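Local coordinates for extracellular haem-binding protein (Streptomyces reticuli, PDB 3FPW), which binds and degrades haem outside the cell and, as an oligomer, interacts with the sensor kinase of its cognate two-component system, at residues A[61-66]-A[163-168]. Numbering follows the deposited sequence.
Sequences QSTHLT and APVAGI
Val-165 lays its CG1 methyl against the backbone of Thr-63, 3.3 Å from that residue's O. The methyl stands anti to its own carbonyl carbon (chi1 -66°), which turns it toward the peptide linking Thr-63 to His-64. The Thr-63 CG2 methyl touches the same CG1 more loosely, at 4.2 Å, with Ala-160 of strand 155-160 packing against both side chains. Further along, Leu-65 rests the end of its side chain on Ala-166, CD1 lying 3.6 Å from CB, while its other methyl, CD2, is 4.4 Å from Val-165 CG2. A water molecule joins the two backbones beside this apolar patch: it accepts from Leu-65 N at 2.9 Å and donates to Val-165 O at 2.8 Å. The strands run in roughly the same direction, 28° apart and 6.1 Å between axes at closest approach, and meet through side chains, the Thr-63 carbonyl and this water. Val-165 and Ala-166 form a classic beta bulge opposite Val-158 within the four-stranded antiparallel sheet of the HbpS-like domain, and both residues direct CB toward strand 59-65. Residues 61-65 of that strand instead pair antiparallel with a strand of a second subunit, so the sheet runs on across the interface. His-64, whose CB points away from Val-165, is held by Asp-94 at ND1, while its NE2 bonds to Ser-62 OG at 2.8 Å and also to Ser-62 OG of the second subunit. At the strand's end, Thr-66 OG1 caps Ala-69 N at the start of helix 67-83.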
loop_
_atom_site.group_PDB
_atom_site.type_symbol
_atom_site.label_atom_id
_atom_site.label_comp_id
_atom_site.label_asym_id
_atom_site.label_seq_id
_atom_site.Cartn_x
_atom_site.Cartn_y
_atom_site.Cartn_z
ATOM N N GLN A 61 19.320 7.497 -25.830
ATOM C CA GLN A 61 19.231 6.032 -25.784
ATOM C C GLN A 61 19.722 5.495 -24.459
ATOM O O GLN A 61 20.601 6.085 -23.849
ATOM C CB GLN A 61 20.108 5.411 -26.875
ATOM C CG GLN A 61 19.841 5.959 -28.257
ATOM C CD GLN A 61 19.012 5.019 -29.073
ATOM O OE1 GLN A 61 19.529 4.075 -29.676
ATOM N NE2 GLN A 61 17.710 5.274 -29.119
ATOM N N SER A 62 19.165 4.377 -24.014
ATOM C CA SER A 62 19.784 3.663 -22.901
ATOM C C SER A 62 20.023 2.207 -23.306
ATOM O O SER A 62 19.432 1.728 -24.262
ATOM C CB SER A 62 18.879 3.732 -21.688
ATOM O OG SER A 62 17.653 3.175 -22.044
ATOM N N THR A 63 20.873 1.508 -22.556
ATOM C CA THR A 63 21.282 0.134 -22.853
ATOM C C THR A 63 20.750 -0.819 -21.785
ATOM O O THR A 63 20.683 -0.469 -20.598
ATOM C CB THR A 63 22.813 0.033 -22.914
ATOM O OG1 THR A 63 23.294 0.887 -23.968
ATOM C CG2 THR A 63 23.275 -1.422 -23.161
ATOM N N HIS A 64 20.343 -2.001 -22.225
ATOM C CA HIS A 64 19.735 -3.018 -21.351
ATOM C C HIS A 64 20.212 -4.412 -21.679
ATOM O O HIS A 64 20.580 -4.689 -22.828
ATOM C CB HIS A 64 18.240 -3.005 -21.616
ATOM C CG HIS A 64 17.658 -1.647 -21.465
ATOM N ND1 HIS A 64 17.195 -1.184 -20.254
ATOM C CD2 HIS A 64 17.547 -0.618 -22.339
ATOM C CE1 HIS A 64 16.785 0.066 -20.400
ATOM N NE2 HIS A 64 16.994 0.431 -21.654
ATOM N N LEU A 65 20.167 -5.295 -20.688
ATOM C CA LEU A 65 20.197 -6.726 -20.967
ATOM C C LEU A 65 18.937 -7.077 -21.742
ATOM O O LEU A 65 17.836 -6.560 -21.462
ATOM C CB LEU A 65 20.223 -7.550 -19.673
ATOM C CG LEU A 65 21.397 -7.430 -18.722
ATOM C CD1 LEU A 65 21.230 -8.429 -17.588
ATOM C CD2 LEU A 65 22.685 -7.681 -19.476
ATOM N N THR A 66 19.087 -7.960 -22.729
ATOM C CA THR A 66 17.937 -8.565 -23.354
ATOM C C THR A 66 17.275 -9.504 -22.358
ATOM O O THR A 66 17.918 -9.980 -21.407
ATOM C CB THR A 66 18.365 -9.383 -24.585
ATOM O OG1 THR A 66 19.231 -10.451 -24.181
ATOM C CG2 THR A 66 19.080 -8.479 -25.624
ATOM N N ALA A 163 28.672 1.584 -17.492
ATOM C CA ALA A 163 27.497 2.072 -16.771
ATOM C C ALA A 163 26.660 0.894 -16.290
ATOM O O ALA A 163 26.539 -0.105 -16.991
ATOM C CB ALA A 163 26.661 2.974 -17.674
ATOM N N PRO A 164 26.048 1.011 -15.104
ATOM C CA PRO A 164 25.208 -0.111 -14.639
ATOM C C PRO A 164 23.989 -0.311 -15.532
ATOM O O PRO A 164 23.330 0.683 -15.887
ATOM C CB PRO A 164 24.776 0.339 -13.215
ATOM C CG PRO A 164 24.930 1.827 -13.221
ATOM C CD PRO A 164 26.110 2.113 -14.133
ATOM N N VAL A 165 23.684 -1.556 -15.905
ATOM C CA VAL A 165 22.474 -1.831 -16.704
ATOM C C VAL A 165 21.492 -2.778 -16.016
ATOM O O VAL A 165 20.303 -2.787 -16.337
ATOM C CB VAL A 165 22.787 -2.342 -18.136
ATOM C CG1 VAL A 165 23.489 -1.257 -18.973
ATOM C CG2 VAL A 165 23.625 -3.609 -18.065
ATOM N N ALA A 166 21.981 -3.571 -15.071
ATOM C CA ALA A 166 21.106 -4.490 -14.363
ATOM C C ALA A 166 21.716 -4.844 -13.013
ATOM O O ALA A 166 22.916 -4.662 -12.789
ATOM C CB ALA A 166 20.889 -5.758 -15.188
ATOM N N GLY A 167 20.880 -5.350 -12.126
ATOM C CA GLY A 167 21.377 -5.975 -10.895
ATOM C C GLY A 167 20.827 -7.379 -10.837
ATOM O O GLY A 167 19.696 -7.621 -11.255
ATOM N N ILE A 168 21.614 -8.317 -10.305
ATOM C CA ILE A 168 21.146 -9.668 -10.047
ATOM C C ILE A 168 21.128 -9.854 -8.534
ATOM O O ILE A 168 22.133 -9.564 -7.866
ATOM C CB ILE A 168 22.091 -10.703 -10.659
ATOM C CG1 ILE A 168 22.167 -10.496 -12.169
ATOM C CG2 ILE A 168 21.599 -12.106 -10.310
ATOM C CD1 ILE A 168 23.231 -11.349 -12.867
HETATM O O HOH W 1 19.056 -4.417 -18.185
#